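Local coordinates for protein putative methyltransferase from antibiotic biosynthesis pathway (Anabaena variabilis ATCC 29413, PDB 3EGE) that probably transfers a methyl group from S-adenosylmethionine to an as yet unidentified acceptor, perhaps in an antibiotic biosynthesis pathway, at residues S36-I41 against L57-V62; Q137-Y142 against Q246-G251; L128-I133 against L156-Q161. One frame throughout, in Å; residues are numbered along the deposited sequence.

Interaction 1. Residues S36-I41 against L57-V62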
ATOM      1  N   SER A  36       1.034  13.956 -18.237  1.00 64.28           N
ATOM      2  CA  SER A  36       1.042  14.663 -16.957  1.00 63.85           C
ATOM      3  C   SER A  36       2.179  14.089 -16.097  1.00 64.25           C
ATOM      4  O   SER A  36       2.722  13.012 -16.395  1.00 65.16           O
ATOM      5  CB  SER A  36      -0.308  14.537 -16.247  1.00 64.34           C
ATOM      6  OG  SER A  36      -1.335  15.133 -17.024  1.00 62.31           O
ATOM      7  N   VAL A  37       2.566  14.858 -15.078  1.00 63.65           N
ATOM      8  CA  VAL A  37       3.631  14.520 -14.151  1.00 61.28           C
ATOM      9  C   VAL A  37       3.005  14.275 -12.777  1.00 61.48           C
ATOM     10  O   VAL A  37       2.093  15.004 -12.351  1.00 59.30           O
ATOM     11  CB  VAL A  37       4.743  15.614 -14.108  1.00 62.68           C
ATOM     12  CG1 VAL A  37       5.939  15.204 -13.197  1.00 58.81           C
ATOM     13  CG2 VAL A  37       5.267  15.870 -15.499  1.00 60.59           C
ATOM     14  N   ILE A  38       3.439  13.174 -12.135  1.00 61.87           N
ATOM     15  CA  ILE A  38       3.044  12.844 -10.792  1.00 61.23           C
ATOM     16  C   ILE A  38       4.263  12.598  -9.900  1.00 61.27           C
ATOM     17  O   ILE A  38       5.322  12.189 -10.380  1.00 59.03           O
ATOM     18  CB  ILE A  38       2.027  11.619 -10.719  1.00 62.67           C
ATOM     19  CG1 ILE A  38       2.655  10.283 -11.181  1.00 63.26           C
ATOM     20  CG2 ILE A  38       0.730  11.932 -11.536  1.00 60.61           C
ATOM     21  CD1 ILE A  38       1.950   9.064 -10.638  1.00 61.94           C
ATOM     22  N   ALA A  39       4.093  12.863  -8.602  1.00 62.34           N
ATOM     23  CA  ALA A  39       5.082  12.544  -7.587  1.00 62.45           C
ATOM     24  C   ALA A  39       4.545  11.290  -6.904  1.00 63.55           C
ATOM     25  O   ALA A  39       3.332  11.200  -6.641  1.00 60.77           O
ATOM     26  CB  ALA A  39       5.256  13.648  -6.608  1.00 60.83           C
ATOM     27  N   ASP A  40       5.440  10.304  -6.697  1.00 65.13           N
ATOM     28  CA  ASP A  40       5.146   9.045  -5.976  1.00 65.34           C
ATOM     29  C   ASP A  40       6.005   9.129  -4.704  1.00 65.21           C
ATOM     30  O   ASP A  40       7.249   8.954  -4.752  1.00 63.86           O
ATOM     31  CB  ASP A  40       5.502   7.820  -6.839  1.00 67.22           C
ATOM     32  CG  ASP A  40       5.137   6.468  -6.177  1.00 66.89           C
ATOM     33  OD1 ASP A  40       4.555   6.425  -5.064  1.00 69.56           O
ATOM     34  OD2 ASP A  40       5.439   5.424  -6.809  1.00 74.03           O
ATOM     35  N   ILE A  41       5.335   9.427  -3.586  1.00 64.54           N
ATOM     36  CA  ILE A  41       5.995   9.650  -2.293  1.00 64.68           C
ATOM     37  C   ILE A  41       5.946   8.337  -1.542  1.00 63.96           C
ATOM     38  O   ILE A  41       4.878   7.809  -1.282  1.00 63.22           O
ATOM     39  CB  ILE A  41       5.327  10.806  -1.489  1.00 65.81           C
ATOM     40  CG1 ILE A  41       5.131  12.081  -2.377  1.00 68.52           C
ATOM     41  CG2 ILE A  41       6.111  11.098  -0.184  1.00 64.26           C
ATOM     42  CD1 ILE A  41       6.426  12.623  -3.078  1.00 64.49           C
ATOM     43  N   LEU A  57       2.499   8.510 -18.077  1.00 65.17           N
ATOM     44  CA  LEU A  57       2.769   9.567 -17.102  1.00 65.13           C
ATOM     45  C   LEU A  57       4.265   9.699 -16.845  1.00 65.02           C
ATOM     46  O   LEU A  57       5.007   8.731 -17.016  1.00 67.02           O
ATOM     47  CB  LEU A  57       2.083   9.248 -15.778  1.00 64.66           C
ATOM     48  CG  LEU A  57       0.557   9.319 -15.754  1.00 66.66           C
ATOM     49  CD1 LEU A  57       0.014   8.673 -14.492  1.00 59.01           C
ATOM     50  CD2 LEU A  57       0.072  10.786 -15.917  1.00 63.32           C
ATOM     51  N   PHE A  58       4.708  10.910 -16.493  1.00 63.57           N
ATOM     52  CA  PHE A  58       6.079  11.122 -16.009  1.00 63.03           C
ATOM     53  C   PHE A  58       5.945  10.998 -14.487  1.00 62.70           C
ATOM     54  O   PHE A  58       4.972  11.512 -13.918  1.00 61.23           O
ATOM     55  CB  PHE A  58       6.650  12.462 -16.449  1.00 62.93           C
ATOM     56  CG  PHE A  58       6.848  12.562 -17.928  1.00 63.94           C
ATOM     57  CD1 PHE A  58       8.045  12.128 -18.516  1.00 64.11           C
ATOM     58  CD2 PHE A  58       5.832  13.078 -18.749  1.00 64.92           C
ATOM     59  CE1 PHE A  58       8.235  12.219 -19.907  1.00 59.79           C
ATOM     60  CE2 PHE A  58       6.011  13.169 -20.142  1.00 63.98           C
ATOM     61  CZ  PHE A  58       7.218  12.741 -20.720  1.00 63.74           C
ATOM     62  N   VAL A  59       6.869  10.263 -13.853  1.00 62.36           N
ATOM     63  CA  VAL A  59       6.819  10.004 -12.409  1.00 62.61           C
ATOM     64  C   VAL A  59       8.099  10.452 -11.701  1.00 63.11           C
ATOM     65  O   VAL A  59       9.186  10.091 -12.121  1.00 61.72           O
ATOM     66  CB  VAL A  59       6.570   8.489 -12.067  1.00 63.25           C
ATOM     67  CG1 VAL A  59       6.361   8.299 -10.553  1.00 59.40           C
ATOM     68  CG2 VAL A  59       5.355   7.930 -12.806  1.00 60.56           C
ATOM     69  N   TYR A  60       7.951  11.254 -10.638  1.00 64.33           N
ATOM     70  CA  TYR A  60       9.068  11.632  -9.771  1.00 64.22           C
ATOM     71  C   TYR A  60       8.920  10.745  -8.512  1.00 63.14           C
ATOM     72  O   TYR A  60       8.064  10.997  -7.660  1.00 58.95           O
ATOM     73  CB  TYR A  60       9.066  13.128  -9.418  1.00 65.36           C
ATOM     74  CG  TYR A  60       9.166  14.112 -10.582  1.00 63.18           C
ATOM     75  CD1 TYR A  60       9.796  13.779 -11.793  1.00 62.12           C
ATOM     76  CD2 TYR A  60       8.704  15.428 -10.426  1.00 66.00           C
ATOM     77  CE1 TYR A  60       9.901  14.703 -12.842  1.00 63.12           C
ATOM     78  CE2 TYR A  60       8.810  16.370 -11.477  1.00 64.08           C
ATOM     79  CZ  TYR A  60       9.408  15.991 -12.673  1.00 64.86           C
ATOM     80  OH  TYR A  60       9.505  16.896 -13.690  1.00 66.54           O
ATOM     81  N   ALA A  61       9.752   9.700  -8.442  1.00 63.32           N
ATOM     82  CA  ALA A  61       9.753   8.718  -7.340  1.00 63.11           C
ATOM     83  C   ALA A  61      10.606   9.225  -6.195  1.00 62.99           C
ATOM     84  O   ALA A  61      11.776   9.504  -6.399  1.00 62.83           O
ATOM     85  CB  ALA A  61      10.285   7.375  -7.816  1.00 61.13           C
ATOM     86  N   VAL A  62      10.014   9.339  -5.003  1.00 64.16           N
ATOM     87  CA  VAL A  62      10.734   9.747  -3.781  1.00 65.53           C
ATOM     88  C   VAL A  62      10.656   8.581  -2.796  1.00 65.40           C
ATOM     89  O   VAL A  62       9.558   8.156  -2.475  1.00 63.16           O
ATOM     90  CB  VAL A  62      10.176  11.052  -3.146  1.00 66.22           C
ATOM     91  CG1 VAL A  62      11.014  11.468  -1.922  1.00 56.70           C
ATOM     92  CG2 VAL A  62      10.129  12.183  -4.218  1.00 62.84           C
TER

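Interaction 2. Residues Q137-Y142 against Q246-G251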
ATOM      1  N   GLN A 137     -13.081  -6.528   8.394  1.00 69.83           N
ATOM      2  CA  GLN A 137     -13.904  -7.608   8.854  1.00 72.15           C
ATOM      3  C   GLN A 137     -12.950  -8.695   9.402  1.00 71.82           C
ATOM      4  O   GLN A 137     -11.739  -8.655   9.150  1.00 71.69           O
ATOM      5  CB  GLN A 137     -14.845  -8.089   7.748  1.00 73.03           C
ATOM      6  CG  GLN A 137     -14.256  -8.841   6.577  1.00 74.63           C
ATOM      7  CD  GLN A 137     -15.304  -8.996   5.462  1.00 75.29           C
ATOM      8  OE1 GLN A 137     -15.443  -8.125   4.595  1.00 83.00           O
ATOM      9  NE2 GLN A 137     -16.085 -10.076   5.524  1.00 81.94           N
ATOM     10  N   ARG A 138     -13.499  -9.589  10.220  1.00 71.45           N
ATOM     11  CA  ARG A 138     -12.763 -10.712  10.832  1.00 71.89           C
ATOM     12  C   ARG A 138     -11.997 -11.518   9.753  1.00 71.66           C
ATOM     13  O   ARG A 138     -12.606 -11.972   8.807  1.00 72.42           O
ATOM     14  CB  ARG A 138     -13.771 -11.606  11.560  1.00 70.65           C
ATOM     15  CG  ARG A 138     -13.231 -12.887  12.176  1.00 72.62           C
ATOM     16  CD  ARG A 138     -12.639 -12.709  13.549  1.00 73.70           C
ATOM     17  NE  ARG A 138     -11.820 -13.866  13.900  1.00 73.19           N
ATOM     18  CZ  ARG A 138     -12.284 -15.080  14.204  1.00 69.37           C
ATOM     19  NH1 ARG A 138     -13.578 -15.368  14.270  1.00 72.87           N
ATOM     20  NH2 ARG A 138     -11.416 -16.031  14.475  1.00 73.90           N
ATOM     21  N   ILE A 139     -10.684 -11.650   9.891  1.00 72.25           N
ATOM     22  CA  ILE A 139      -9.836 -12.414   8.947  1.00 72.42           C
ATOM     23  C   ILE A 139      -9.120 -13.500   9.741  1.00 69.02           C
ATOM     24  O   ILE A 139      -8.542 -13.219  10.790  1.00 67.89           O
ATOM     25  CB  ILE A 139      -8.696 -11.535   8.252  1.00 74.75           C
ATOM     26  CG1 ILE A 139      -9.220 -10.182   7.771  1.00 82.70           C
ATOM     27  CG2 ILE A 139      -8.066 -12.261   7.059  1.00 74.73           C
ATOM     28  CD1 ILE A 139     -10.440 -10.302   6.827  1.00 90.33           C
ATOM     29  N   TRP A 140      -9.154 -14.720   9.220  1.00 66.44           N
ATOM     30  CA  TRP A 140      -8.424 -15.873   9.764  1.00 64.91           C
ATOM     31  C   TRP A 140      -6.916 -15.634   9.982  1.00 64.81           C
ATOM     32  O   TRP A 140      -6.343 -16.180  10.920  1.00 64.46           O
ATOM     33  CB  TRP A 140      -8.585 -17.102   8.823  1.00 64.43           C
ATOM     34  CG  TRP A 140      -7.947 -16.913   7.506  1.00 61.98           C
ATOM     35  CD1 TRP A 140      -8.517 -16.371   6.411  1.00 62.57           C
ATOM     36  CD2 TRP A 140      -6.588 -17.198   7.163  1.00 59.80           C
ATOM     37  NE1 TRP A 140      -7.607 -16.300   5.400  1.00 62.94           N
ATOM     38  CE2 TRP A 140      -6.406 -16.793   5.831  1.00 63.65           C
ATOM     39  CE3 TRP A 140      -5.501 -17.753   7.864  1.00 66.08           C
ATOM     40  CZ2 TRP A 140      -5.189 -16.947   5.157  1.00 61.43           C
ATOM     41  CZ3 TRP A 140      -4.283 -17.903   7.207  1.00 64.08           C
ATOM     42  CH2 TRP A 140      -4.136 -17.485   5.867  1.00 64.42           C
ATOM     43  N   LEU A 141      -6.298 -14.852   9.080  1.00 64.89           N
ATOM     44  CA  LEU A 141      -4.850 -14.598   9.035  1.00 64.98           C
ATOM     45  C   LEU A 141      -4.223 -14.221  10.372  1.00 64.32           C
ATOM     46  O   LEU A 141      -3.164 -14.754  10.752  1.00 64.28           O
ATOM     47  CB  LEU A 141      -4.539 -13.497   7.985  1.00 66.18           C
ATOM     48  CG  LEU A 141      -3.077 -13.151   7.652  1.00 66.80           C
ATOM     49  CD1 LEU A 141      -2.293 -14.411   7.266  1.00 63.27           C
ATOM     50  CD2 LEU A 141      -2.981 -12.035   6.555  1.00 65.04           C
ATOM     51  N   TYR A 142      -4.922 -13.358  11.101  1.00 64.00           N
ATOM     52  CA  TYR A 142      -4.410 -12.827  12.369  1.00 63.69           C
ATOM     53  C   TYR A 142      -4.489 -13.783  13.544  1.00 62.50           C
ATOM     54  O   TYR A 142      -3.870 -13.523  14.566  1.00 61.88           O
ATOM     55  CB  TYR A 142      -5.028 -11.482  12.698  1.00 63.39           C
ATOM     56  CG  TYR A 142      -5.022 -10.566  11.498  1.00 64.22           C
ATOM     57  CD1 TYR A 142      -3.834 -10.244  10.837  1.00 65.38           C
ATOM     58  CD2 TYR A 142      -6.221 -10.024  11.019  1.00 64.58           C
ATOM     59  CE1 TYR A 142      -3.843  -9.414   9.708  1.00 64.21           C
ATOM     60  CE2 TYR A 142      -6.238  -9.216   9.933  1.00 65.58           C
ATOM     61  CZ  TYR A 142      -5.060  -8.901   9.276  1.00 63.48           C
ATOM     62  OH  TYR A 142      -5.165  -8.094   8.185  1.00 64.86           O
ATOM     63  N   GLN A 246     -15.605 -13.650  -3.586  1.00 73.55           N
ATOM     64  CA  GLN A 246     -14.727 -13.160  -4.675  1.00 74.39           C
ATOM     65  C   GLN A 246     -13.871 -11.973  -4.219  1.00 73.72           C
ATOM     66  O   GLN A 246     -12.808 -11.732  -4.803  1.00 71.75           O
ATOM     67  CB  GLN A 246     -15.512 -12.864  -5.969  1.00 74.10           C
ATOM     68  CG  GLN A 246     -16.338 -14.068  -6.496  1.00 76.60           C
ATOM     69  CD  GLN A 246     -15.592 -15.439  -6.488  1.00 80.35           C
ATOM     70  OE1 GLN A 246     -14.439 -15.553  -6.924  1.00 79.53           O
ATOM     71  NE2 GLN A 246     -16.279 -16.478  -6.003  1.00 80.32           N
ATOM     72  N   GLU A 247     -14.349 -11.239  -3.205  1.00 74.29           N
ATOM     73  CA  GLU A 247     -13.604 -10.143  -2.583  1.00 75.56           C
ATOM     74  C   GLU A 247     -13.977  -9.922  -1.122  1.00 75.08           C
ATOM     75  O   GLU A 247     -15.063 -10.303  -0.685  1.00 75.97           O
ATOM     76  CB  GLU A 247     -13.753  -8.845  -3.372  1.00 75.32           C
ATOM     77  CG  GLU A 247     -15.161  -8.293  -3.451  1.00 77.03           C
ATOM     78  CD  GLU A 247     -15.303  -7.143  -4.446  1.00 78.56           C
ATOM     79  OE1 GLU A 247     -14.278  -6.653  -5.017  1.00 83.11           O
ATOM     80  OE2 GLU A 247     -16.471  -6.742  -4.654  1.00 85.48           O
ATOM     81  N   ILE A 248     -13.075  -9.272  -0.396  1.00 74.94           N
ATOM     82  CA  ILE A 248     -13.220  -9.030   1.044  1.00 75.22           C
ATOM     83  C   ILE A 248     -12.681  -7.650   1.456  1.00 73.79           C
ATOM     84  O   ILE A 248     -11.757  -7.134   0.829  1.00 73.45           O
ATOM     85  CB  ILE A 248     -12.478 -10.151   1.852  1.00 74.98           C
ATOM     86  CG1 ILE A 248     -13.022 -10.251   3.278  1.00 77.35           C
ATOM     87  CG2 ILE A 248     -10.957  -9.953   1.833  1.00 71.72           C
ATOM     88  CD1 ILE A 248     -12.478 -11.444   4.068  1.00 76.25           C
ATOM     89  N   ASP A 249     -13.265  -7.078   2.510  1.00 72.54           N
ATOM     90  CA  ASP A 249     -12.825  -5.803   3.040  1.00 72.10           C
ATOM     91  C   ASP A 249     -11.894  -6.033   4.217  1.00 71.40           C
ATOM     92  O   ASP A 249     -12.339  -6.443   5.273  1.00 70.94           O
ATOM     93  CB  ASP A 249     -13.996  -4.907   3.482  1.00 71.50           C
ATOM     94  CG  ASP A 249     -13.540  -3.476   3.848  1.00 71.48           C
ATOM     95  OD1 ASP A 249     -12.345  -3.134   3.748  1.00 70.74           O
ATOM     96  OD2 ASP A 249     -14.379  -2.676   4.234  1.00 72.34           O
ATOM     97  N   ILE A 250     -10.620  -5.706   4.032  1.00 72.13           N
ATOM     98  CA  ILE A 250      -9.603  -5.813   5.087  1.00 72.47           C
ATOM     99  C   ILE A 250      -9.125  -4.403   5.499  1.00 69.72           C
ATOM    100  O   ILE A 250      -8.016  -4.232   6.013  1.00 68.80           O
ATOM    101  CB  ILE A 250      -8.459  -6.767   4.671  1.00 73.09           C
ATOM    102  CG1 ILE A 250      -9.044  -8.056   4.049  1.00 76.52           C
ATOM    103  CG2 ILE A 250      -7.582  -7.176   5.899  1.00 73.15           C
ATOM    104  CD1 ILE A 250      -7.988  -9.016   3.518  1.00 77.44           C
ATOM    105  N   GLY A 251     -10.016  -3.416   5.344  1.00 68.29           N
ATOM    106  CA  GLY A 251      -9.756  -2.049   5.738  1.00 69.03           C
ATOM    107  C   GLY A 251      -8.894  -1.203   4.816  1.00 69.11           C
ATOM    108  O   GLY A 251      -8.487  -0.125   5.226  1.00 67.84           O
TER

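Interaction 3. Residues L128-I133 against L156-Q161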
ATOM      1  N   LEU A 128      -4.108   8.610  -2.101  1.00 69.14           N
ATOM      2  CA  LEU A 128      -3.410   7.789  -1.100  1.00 69.22           C
ATOM      3  C   LEU A 128      -4.094   6.424  -0.976  1.00 68.85           C
ATOM      4  O   LEU A 128      -5.274   6.391  -0.738  1.00 68.56           O
ATOM      5  CB  LEU A 128      -3.433   8.497   0.274  1.00 69.04           C
ATOM      6  CG  LEU A 128      -2.954   9.966   0.326  1.00 70.16           C
ATOM      7  CD1 LEU A 128      -3.029  10.529   1.772  1.00 67.94           C
ATOM      8  CD2 LEU A 128      -1.548  10.126  -0.233  1.00 68.01           C
ATOM      9  N   LEU A 129      -3.367   5.321  -1.195  1.00 69.22           N
ATOM     10  CA  LEU A 129      -3.880   3.973  -0.900  1.00 68.78           C
ATOM     11  C   LEU A 129      -3.315   3.718   0.490  1.00 68.55           C
ATOM     12  O   LEU A 129      -2.094   3.635   0.673  1.00 67.76           O
ATOM     13  CB  LEU A 129      -3.451   2.868  -1.868  1.00 69.06           C
ATOM     14  CG  LEU A 129      -4.014   1.458  -1.535  1.00 70.07           C
ATOM     15  CD1 LEU A 129      -5.560   1.438  -1.415  1.00 67.31           C
ATOM     16  CD2 LEU A 129      -3.558   0.389  -2.532  1.00 68.12           C
ATOM     17  N   THR A 130      -4.231   3.626   1.456  1.00 67.84           N
ATOM     18  CA  THR A 130      -3.914   3.477   2.870  1.00 66.07           C
ATOM     19  C   THR A 130      -4.870   2.453   3.485  1.00 65.32           C
ATOM     20  O   THR A 130      -5.533   1.705   2.774  1.00 64.93           O
ATOM     21  CB  THR A 130      -3.968   4.878   3.570  1.00 65.95           C
ATOM     22  OG1 THR A 130      -3.531   4.787   4.929  1.00 62.40           O
ATOM     23  CG2 THR A 130      -5.376   5.499   3.487  1.00 63.32           C
ATOM     24  N   PHE A 131      -4.915   2.409   4.806  1.00 65.56           N
ATOM     25  CA  PHE A 131      -5.737   1.467   5.513  1.00 65.70           C
ATOM     26  C   PHE A 131      -6.082   1.902   6.944  1.00 66.12           C
ATOM     27  O   PHE A 131      -5.438   2.781   7.544  1.00 65.35           O
ATOM     28  CB  PHE A 131      -4.984   0.108   5.602  1.00 65.82           C
ATOM     29  CG  PHE A 131      -3.719   0.178   6.424  1.00 63.63           C
ATOM     30  CD1 PHE A 131      -2.526   0.610   5.849  1.00 70.96           C
ATOM     31  CD2 PHE A 131      -3.730  -0.116   7.779  1.00 68.16           C
ATOM     32  CE1 PHE A 131      -1.356   0.729   6.606  1.00 67.84           C
ATOM     33  CE2 PHE A 131      -2.565  -0.006   8.551  1.00 64.54           C
ATOM     34  CZ  PHE A 131      -1.378   0.419   7.964  1.00 68.26           C
ATOM     35  N   ASP A 132      -7.088   1.203   7.467  1.00 66.19           N
ATOM     36  CA  ASP A 132      -7.463   1.222   8.856  1.00 63.97           C
ATOM     37  C   ASP A 132      -7.968  -0.202   9.224  1.00 63.64           C
ATOM     38  O   ASP A 132      -9.097  -0.589   8.897  1.00 63.54           O
ATOM     39  CB  ASP A 132      -8.501   2.283   9.123  1.00 65.05           C
ATOM     40  CG  ASP A 132      -8.813   2.430  10.591  1.00 64.37           C
ATOM     41  OD1 ASP A 132      -8.330   1.598  11.412  1.00 61.63           O
ATOM     42  OD2 ASP A 132      -9.538   3.382  10.909  1.00 62.62           O
ATOM     43  N   ILE A 133      -7.131  -0.945   9.945  1.00 63.59           N
ATOM     44  CA  ILE A 133      -7.453  -2.316  10.388  1.00 63.27           C
ATOM     45  C   ILE A 133      -8.742  -2.379  11.268  1.00 62.86           C
ATOM     46  O   ILE A 133      -9.452  -3.387  11.260  1.00 62.31           O
ATOM     47  CB  ILE A 133      -6.227  -2.973  11.129  1.00 63.00           C
ATOM     48  CG1 ILE A 133      -6.296  -4.506  11.091  1.00 66.31           C
ATOM     49  CG2 ILE A 133      -6.130  -2.460  12.577  1.00 56.33           C
ATOM     50  CD1 ILE A 133      -6.187  -5.112   9.754  1.00 67.01           C
ATOM     51  N   LEU A 156      -2.881   5.419  12.516  1.00 69.03           N
ATOM     52  CA  LEU A 156      -4.049   6.223  12.797  1.00 68.86           C
ATOM     53  C   LEU A 156      -5.376   5.748  12.201  1.00 67.92           C
ATOM     54  O   LEU A 156      -5.405   5.182  11.108  1.00 66.64           O
ATOM     55  CB  LEU A 156      -3.866   7.629  12.205  1.00 69.69           C
ATOM     56  CG  LEU A 156      -2.773   8.563  12.676  1.00 74.89           C
ATOM     57  CD1 LEU A 156      -2.807   9.806  11.795  1.00 73.80           C
ATOM     58  CD2 LEU A 156      -2.958   8.895  14.144  1.00 74.18           C
ATOM     59  N   PRO A 157      -6.488   6.003  12.917  1.00 67.31           N
ATOM     60  CA  PRO A 157      -7.814   5.787  12.352  1.00 68.52           C
ATOM     61  C   PRO A 157      -8.026   6.581  11.037  1.00 68.67           C
ATOM     62  O   PRO A 157      -7.461   7.672  10.876  1.00 68.10           O
ATOM     63  CB  PRO A 157      -8.744   6.349  13.439  1.00 67.69           C
ATOM     64  CG  PRO A 157      -7.994   6.132  14.688  1.00 66.02           C
ATOM     65  CD  PRO A 157      -6.576   6.438  14.324  1.00 66.97           C
ATOM     66  N   LEU A 158      -8.843   6.035  10.132  1.00 68.71           N
ATOM     67  CA  LEU A 158      -9.104   6.653   8.824  1.00 69.19           C
ATOM     68  C   LEU A 158      -9.585   8.105   8.935  1.00 69.61           C
ATOM     69  O   LEU A 158      -9.181   8.943   8.136  1.00 69.64           O
ATOM     70  CB  LEU A 158     -10.129   5.839   8.016  1.00 70.14           C
ATOM     71  CG  LEU A 158     -10.220   6.154   6.510  1.00 68.26           C
ATOM     72  CD1 LEU A 158      -8.972   5.636   5.783  1.00 64.21           C
ATOM     73  CD2 LEU A 158     -11.491   5.534   5.941  1.00 68.88           C
ATOM     74  N   ASP A 159     -10.437   8.386   9.919  1.00 69.04           N
ATOM     75  CA  ASP A 159     -10.950   9.746  10.155  1.00 69.88           C
ATOM     76  C   ASP A 159      -9.855  10.747  10.508  1.00 68.90           C
ATOM     77  O   ASP A 159      -9.895  11.874  10.023  1.00 66.81           O
ATOM     78  CB  ASP A 159     -12.073   9.740  11.224  1.00 70.53           C
ATOM     79  CG  ASP A 159     -13.379   9.136  10.704  1.00 77.93           C
ATOM     80  OD1 ASP A 159     -13.515   8.925   9.463  1.00 82.49           O
ATOM     81  OD2 ASP A 159     -14.299   8.887  11.542  1.00 89.62           O
ATOM     82  N   GLU A 160      -8.892  10.333  11.338  1.00 69.99           N
ATOM     83  CA  GLU A 160      -7.726  11.173  11.666  1.00 72.86           C
ATOM     84  C   GLU A 160      -6.890  11.454  10.407  1.00 71.30           C
ATOM     85  O   GLU A 160      -6.493  12.599  10.173  1.00 70.72           O
ATOM     86  CB  GLU A 160      -6.866  10.563  12.788  1.00 73.07           C
ATOM     87  CG  GLU A 160      -7.627  10.550  14.142  1.00 79.58           C
ATOM     88  CD  GLU A 160      -6.808  10.055  15.360  1.00 78.46           C
ATOM     89  OE1 GLU A 160      -5.559  10.177  15.360  1.00 92.14           O
ATOM     90  OE2 GLU A 160      -7.437   9.573  16.342  1.00 89.89           O
ATOM     91  N   GLN A 161      -6.701  10.422   9.581  1.00 70.60           N
ATOM     92  CA  GLN A 161      -5.948  10.538   8.325  1.00 70.76           C
ATOM     93  C   GLN A 161      -6.624  11.529   7.387  1.00 70.25           C
ATOM     94  O   GLN A 161      -5.954  12.447   6.865  1.00 69.83           O
ATOM     95  CB  GLN A 161      -5.801   9.190   7.610  1.00 71.24           C
ATOM     96  CG  GLN A 161      -5.020   8.125   8.368  1.00 71.26           C
ATOM     97  CD  GLN A 161      -4.971   6.811   7.606  1.00 70.74           C
ATOM     98  OE1 GLN A 161      -4.581   6.774   6.435  1.00 70.01           O
ATOM     99  NE2 GLN A 161      -5.344   5.723   8.274  1.00 64.37           N
TER
HETATM  100  O   HOH W   1      -4.712   2.948  10.090  1.00 50.75           O

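Interaction 1. Residues S36-I41 against L57-V62
The Tyr60 ring carries Val37 on one face: methyl CG1 sits 3.7 Å from the ring centroid, 19° off the normal and displaced toward the rim, a CH-pi contact that comes nearest at CE2. Val37 CG1 is anti to the backbone N (chi1 -176°), beside the carbonyl carbon, which carries it onward to the tyrosine, two residues beyond the bridge partner Phe58. The other branch, CG2, packs on Phe58 CB at 3.8 Å, while Ser36 O lies at the edge of the Phe58 ring, near its plane. On the sheet face of Ile38 and Asp40, Ile38 and Val59 lie side by side, CG1 against CG2, and Val59 CG1 meets Asp40 CB. At the C-terminal end Ile41 CD1 touches Val62 CG2. Parallel strands 37-41 and 58-62 are joined by five backbone hydrogen bonds, from Phe58 N to Ser36 O (2.9 Å) through to Val62 N to Asp40 O (2.8 Å). With helix 47-53 they form the first beta-alpha-beta crossover of a Rossmann-like methyltransferase domain. Strands 97-101 and 78-81 flank the pair, and Asp40 OD2 bonds Ser49 OG of the helix. The strand pairing therefore rests on backbone hydrogen bonds and apolar side-chain contacts, while the one carboxylate, buried here, has its hydrogen-bond partner on the crossover helix.

Interaction 2. Residues Q137-Y142 against Q246-G251
Gln137 opens the contact by gripping Asp249 with both backbone and side chain, where the loop between strand 126-131 and helix 146-153 meets the region of edge strand 247-248 in the mixed sheet of this putative methyltransferase, which has a Rossmann-like fold. Gln137 N donates to Asp249 O at 3.2 Å in an almost straight bond (178°). In return, Gln137 OE1 accepts from Asp249 N, also at 3.2 Å, the donor standing above the plane of the amide carbonyl. CG of Gln137 lies between the backbone N and the carbonyl carbon (chi1 71°), and the chain then runs extended across Ile248, its CD 3.4 Å from Ile248 CG1. The amide group thus rests on an aliphatic branch while its oxygen holds the neighbouring peptide N-H. Two residues on, Ile139 reaches in with CD1, which touches two isoleucines, Ile248 CD1 at 3.6 Å and Ile250 CG1 at 3.8 Å, its side chain crossing that of Ile250 at about a right angle. Trp140 turns to other parts of the chain, its NE1 bonded to Trp193 O and its ring edge-to-face with that of Trp235. Tyr142 closes the row, bringing its hydroxyl to Ile250 CG2 while its ring meets Trp149 of helix 146-153. The second segment is shaped by an Asx turn at Asp249, whose OD1 also forms a salt bridge with Arg253; in the turn, Gly251 N donates to Asp249 OD1 at 2.8 Å.

Interaction 3. Residues L128-I133 against L156-Q161
Thr130 and Gln161 slide past each other in opposite directions, and the hydroxyl of the threonine donates to the amide oxygen of the glutamine, OG1 to OE1, at 2.7 Å. The pair links the C-terminal end of strand 126-131, within the sheet of the Rossmann-like methyltransferase fold, to the first turn of helix 158-169. With OG1 anti to the backbone N (chi1 -174°), the hydroxyl is turned to the glutamine, and methyl CG2 also lies against OE1. The other end of the Gln161 amide is a double donor: NE2 bonds Phe131 O at 3.0 Å, with that oxygen in the amide plane, and Leu156 O at 2.9 Å. With all three bonds made, the amide is fixed in rotation, its oxygen toward the threonine and its nitrogen toward two carbonyls. A water reinforces the join by donating to both Phe131 O and Leu156 O. Farther along, Asp132 points its carboxylate at the helix start, where Pro157 occupies the N-cap position and cannot cap through its own side chain. OD2 instead takes up the first helical N-H, where the positive end of the helix dipole would probably steady the negative charge; OD1 has its own partner in a salt bridge with Arg134. Leu158 turns its side chain onto Arg253 of strand 252-258. Leu158 N approaches Asp132 OD2 from above the carboxylate plane, at 2.9 Å.

In the fold
All three interactions reach one mixed sheet, and along the chain interaction 1 is complete before the others begin. Interaction 1 joins strands 37-41 and 58-62, toward the side that ends in strand 78-81; interaction 2 lies by the other outermost strand, 247-248, on the opposite side of the chain's centre, about 31 Å away centre to centre. Interaction 3, at strand 126-131, has its centre about 22 Å from that of interaction 1 and about 16 Å from that of interaction 2. Interactions 2 and 3 alternate along the chain and touch, Tyr142 OH packing on Ile133 CD1 and Gly251 O probably accepting from Asp132 N. Together they join the end of strand 126-131 and the following loop to helix 158-169 and the 247-248 region.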